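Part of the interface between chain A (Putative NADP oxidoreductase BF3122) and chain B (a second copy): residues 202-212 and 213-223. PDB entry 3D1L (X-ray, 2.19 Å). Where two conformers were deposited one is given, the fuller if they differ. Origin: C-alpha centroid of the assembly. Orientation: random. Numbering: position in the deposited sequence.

Chain A, residues 202-212: PFDVMLPLIDE
Chain B 213-223: TARKVHELEPK

Two segments from two copies of one protein pack nearly antiparallel, burying 370 Å² between them, both sides summed. Chain A enters through a loop at Pro A202 (phi/psi -55/143), makes a short 3-10 turn at Asp A204 and Val A205, and then runs as an α-helix through Glu A212 and beyond. Met A206 is a selenomethionine; its O accepts from Ile A210 N at 2.9 Å, and Asp A211 N follows with a bond to Leu A207 O at 3.0 Å. Chain B arrives already helical at Thr B213. Near Leu B220 the chain extends (phi/psi -107/147), as it does at Glu B221 (-58/140), which takes the N-cap position of a new helix starting at Pro B222. The axes of helix 207-212 and helix 213-219 approach to 9.3 Å, with 160° between their N-to-C directions. The register therefore runs in opposite senses: CA of Asp A211 lies 6.2 Å from CA of Ala B214, CA of Leu A207 lies 7.1 Å from CA of His B218, and CA of Phe A203 lies 9.3 Å from CA of Glu B221, so the backbones diverge toward the start of the chain A stretch.

His B218 has the largest covered area. Its CA-to-CB bond points sideways, but chi1 -75° (m) and chi2 -112° carry the imidazole to chain A, where it is engaged in two ways. At the ring edge, NE2 of His B218 donates to OD1 of Asp A211 at 2.7 Å, with a nearly straight N-H...O angle of 172°. Asp A211 also starts sideways, and chi1 -69° (m) with chi2 -12° brings its carboxylate within reach; this pairs an N-H donor with an anionic acceptor. Over one ring face sits CD2 of Leu A207, 4.1 Å from the centroid of the His B218 ring and 13° off its normal, a CH-pi contact that lets the aromatic surface pack against a methyl while its edge serves the carboxylate.

Leu A207, next in covered area, points toward chain B in the m,t rotamer (chi1 -73°, chi2 172°). The same methyl that covers the imidazole also reaches the chain B backbone, CD2 of Leu A207 lying 3.6 Å from O of Val B217, and its distance to CG2 of Val B217 is 4.4 Å.

Val B217 (chi1 -71°, m) extends this apolar patch to Ile A210, also m,t (-74°, 165°): CD1 of Ile A210 meets CG2 of Val B217 at 4.0 Å. One helical turn earlier in chain B, CB of Ala B214 packs 3.7 Å from CG2 of Ile A210, the small methyl fitting where the CA atoms come nearest. At the far end of the contact, Phe A203 (chi1 -179°, t; chi2 74°) sends CZ to within 3.9 Å of CG of Pro B222, whose ring, puckered C-gamma exo, meets the phenyl obliquely.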

# COMPACT_ATOMS: atom_id res chain seq x y z
N PRO A 202 -12.13 -20.06 2.07
CA PRO A 202 -10.68 -19.93 1.96
C PRO A 202 -10.17 -18.48 1.78
O PRO A 202 -10.80 -17.66 1.14
CB PRO A 202 -10.33 -20.77 0.73
CG PRO A 202 -11.42 -21.78 0.66
CD PRO A 202 -12.66 -21.02 1.08
N PHE A 203 -9.04 -18.20 2.41
CA PHE A 203 -8.42 -16.89 2.42
C PHE A 203 -7.76 -16.55 1.09
O PHE A 203 -7.57 -15.37 0.80
CB PHE A 203 -7.38 -16.81 3.57
CG PHE A 203 -6.69 -15.46 3.67
CD1 PHE A 203 -7.37 -14.35 4.18
CD2 PHE A 203 -5.38 -15.30 3.24
CE1 PHE A 203 -6.74 -13.11 4.26
CE2 PHE A 203 -4.74 -14.06 3.31
CZ PHE A 203 -5.43 -12.96 3.83
N ASP A 204 -7.46 -17.56 0.27
CA ASP A 204 -6.68 -17.34 -0.96
C ASP A 204 -7.34 -16.39 -1.94
O ASP A 204 -6.66 -15.80 -2.78
CB ASP A 204 -6.32 -18.67 -1.66
CG ASP A 204 -7.50 -19.30 -2.43
OD1 ASP A 204 -8.67 -18.94 -2.17
OD2 ASP A 204 -7.26 -20.17 -3.30
N VAL A 205 -8.65 -16.25 -1.84
CA VAL A 205 -9.43 -15.32 -2.65
C VAL A 205 -9.05 -13.84 -2.40
O VAL A 205 -9.17 -12.99 -3.28
CB VAL A 205 -10.97 -15.61 -2.49
CG1 VAL A 205 -11.53 -15.16 -1.12
CG2 VAL A 205 -11.75 -15.08 -3.64
N MSE A 206 -8.56 -13.55 -1.20
CA MSE A 206 -8.10 -12.19 -0.83
C MSE A 206 -6.79 -11.78 -1.50
O MSE A 206 -6.50 -10.61 -1.55
CB MSE A 206 -7.91 -12.09 0.69
CG MSE A 206 -9.18 -12.13 1.50
SE MSE A 206 -10.45 -10.65 1.20
CE MSE A 206 -11.74 -11.57 0.11
N LEU A 207 -5.99 -12.73 -1.97
CA LEU A 207 -4.61 -12.44 -2.42
C LEU A 207 -4.48 -11.50 -3.64
O LEU A 207 -3.56 -10.69 -3.67
CB LEU A 207 -3.78 -13.72 -2.63
CG LEU A 207 -3.30 -14.54 -1.42
CD1 LEU A 207 -2.68 -15.86 -1.87
CD2 LEU A 207 -2.34 -13.76 -0.51
N PRO A 208 -5.37 -11.63 -4.64
CA PRO A 208 -5.40 -10.67 -5.75
C PRO A 208 -5.82 -9.24 -5.31
O PRO A 208 -5.39 -8.27 -5.92
CB PRO A 208 -6.47 -11.25 -6.71
CG PRO A 208 -6.74 -12.62 -6.24
CD PRO A 208 -6.39 -12.69 -4.81
N LEU A 209 -6.63 -9.13 -4.26
CA LEU A 209 -7.10 -7.85 -3.73
C LEU A 209 -5.96 -7.19 -2.95
O LEU A 209 -5.71 -5.98 -3.07
CB LEU A 209 -8.31 -8.08 -2.82
CG LEU A 209 -9.69 -8.41 -3.44
CD1 LEU A 209 -9.68 -9.67 -4.28
CD2 LEU A 209 -10.73 -8.55 -2.35
N ILE A 210 -5.26 -8.02 -2.16
CA ILE A 210 -4.05 -7.58 -1.44
C ILE A 210 -2.97 -7.07 -2.42
O ILE A 210 -2.44 -5.97 -2.25
CB ILE A 210 -3.51 -8.70 -0.49
CG1 ILE A 210 -4.41 -8.82 0.73
CG2 ILE A 210 -2.04 -8.46 -0.08
CD1 ILE A 210 -4.21 -10.13 1.57
N ASP A 211 -2.66 -7.85 -3.44
CA ASP A 211 -1.64 -7.46 -4.42
C ASP A 211 -1.98 -6.18 -5.14
O ASP A 211 -1.10 -5.32 -5.34
CB ASP A 211 -1.46 -8.56 -5.46
CG ASP A 211 -0.82 -9.82 -4.89
OD1 ASP A 211 -0.28 -9.79 -3.75
OD2 ASP A 211 -0.85 -10.85 -5.60
N GLU A 212 -3.22 -6.06 -5.59
CA GLU A 212 -3.64 -4.89 -6.36
C GLU A 212 -3.76 -3.63 -5.49
O GLU A 212 -3.45 -2.55 -5.95
CB GLU A 212 -4.96 -5.15 -7.11
CG GLU A 212 -5.53 -3.95 -7.83
CD GLU A 212 -4.59 -3.40 -8.90
OE1 GLU A 212 -3.66 -4.15 -9.33
OE2 GLU A 212 -4.78 -2.23 -9.31
N THR B 213 5.15 -6.14 2.63
CA THR B 213 4.05 -6.51 3.53
C THR B 213 3.00 -7.34 2.80
O THR B 213 2.51 -8.33 3.34
CB THR B 213 3.43 -5.24 4.16
OG1 THR B 213 4.47 -4.54 4.85
CG2 THR B 213 2.31 -5.56 5.12
N ALA B 214 2.68 -6.95 1.57
CA ALA B 214 1.76 -7.71 0.73
C ALA B 214 2.34 -9.06 0.31
O ALA B 214 1.68 -10.10 0.45
CB ALA B 214 1.34 -6.90 -0.48
N ARG B 215 3.58 -9.06 -0.20
CA ARG B 215 4.17 -10.32 -0.69
C ARG B 215 4.35 -11.37 0.41
O ARG B 215 4.24 -12.55 0.14
CB ARG B 215 5.47 -10.07 -1.50
CG ARG B 215 6.69 -9.71 -0.69
CD ARG B 215 7.73 -10.83 -0.69
NE ARG B 215 8.64 -10.66 0.44
CZ ARG B 215 8.88 -11.58 1.37
NH1 ARG B 215 8.33 -12.79 1.31
NH2 ARG B 215 9.70 -11.29 2.36
N LYS B 216 4.55 -10.92 1.64
CA LYS B 216 4.73 -11.80 2.80
C LYS B 216 3.55 -12.76 3.05
O LYS B 216 3.76 -13.91 3.47
CB LYS B 216 4.92 -10.91 4.03
CG LYS B 216 6.08 -11.26 4.94
CD LYS B 216 6.66 -9.97 5.51
CE LYS B 216 7.59 -10.24 6.69
NZ LYS B 216 8.57 -9.11 6.85
N VAL B 217 2.32 -12.30 2.78
CA VAL B 217 1.13 -13.11 3.12
C VAL B 217 0.78 -14.13 2.05
O VAL B 217 -0.18 -14.88 2.21
CB VAL B 217 -0.13 -12.27 3.55
CG1 VAL B 217 0.10 -11.64 4.93
CG2 VAL B 217 -0.49 -11.22 2.51
N HIS B 218 1.54 -14.13 0.96
CA HIS B 218 1.48 -15.25 0.01
C HIS B 218 2.10 -16.50 0.64
O HIS B 218 1.61 -17.61 0.44
CB HIS B 218 2.22 -14.90 -1.28
CG HIS B 218 1.48 -13.96 -2.17
ND1 HIS B 218 0.98 -14.33 -3.40
CD2 HIS B 218 1.16 -12.65 -2.03
CE1 HIS B 218 0.39 -13.30 -3.98
NE2 HIS B 218 0.48 -12.26 -3.16
N GLU B 219 3.17 -16.30 1.40
CA GLU B 219 3.91 -17.39 2.04
C GLU B 219 3.34 -17.71 3.43
O GLU B 219 3.07 -18.86 3.75
CB GLU B 219 5.40 -17.05 2.13
CG GLU B 219 6.17 -17.17 0.81
CD GLU B 219 5.78 -16.13 -0.23
OE1 GLU B 219 5.45 -14.97 0.15
OE2 GLU B 219 5.79 -16.47 -1.44
N LEU B 220 3.15 -16.67 4.24
CA LEU B 220 2.77 -16.83 5.66
C LEU B 220 1.32 -16.46 5.87
O LEU B 220 0.79 -15.57 5.19
CB LEU B 220 3.66 -15.96 6.57
CG LEU B 220 5.17 -15.89 6.37
CD1 LEU B 220 5.79 -14.81 7.25
CD2 LEU B 220 5.84 -17.25 6.63
N GLU B 221 0.68 -17.14 6.82
CA GLU B 221 -0.59 -16.65 7.36
C GLU B 221 -0.35 -15.24 7.94
O GLU B 221 0.71 -15.00 8.54
CB GLU B 221 -1.10 -17.61 8.44
CG GLU B 221 -1.75 -18.90 7.89
CD GLU B 221 -2.39 -19.75 8.98
OE1 GLU B 221 -2.72 -19.20 10.06
OE2 GLU B 221 -2.56 -20.97 8.79
N PRO B 222 -1.30 -14.29 7.75
CA PRO B 222 -1.14 -12.95 8.33
C PRO B 222 -0.75 -12.94 9.80
O PRO B 222 0.11 -12.14 10.21
CB PRO B 222 -2.52 -12.31 8.13
CG PRO B 222 -3.01 -12.95 6.87
CD PRO B 222 -2.56 -14.40 6.98
N LYS B 223 -1.36 -13.83 10.59
CA LYS B 223 -1.04 -13.95 12.01
C LYS B 223 0.43 -14.25 12.28
O LYS B 223 1.00 -13.77 13.27
CB LYS B 223 -1.90 -15.02 12.68
CG LYS B 223 -2.90 -14.42 13.67
CD LYS B 223 -3.78 -15.48 14.39
CE LYS B 223 -5.08 -14.80 14.92
NZ LYS B 223 -5.45 -13.55 14.09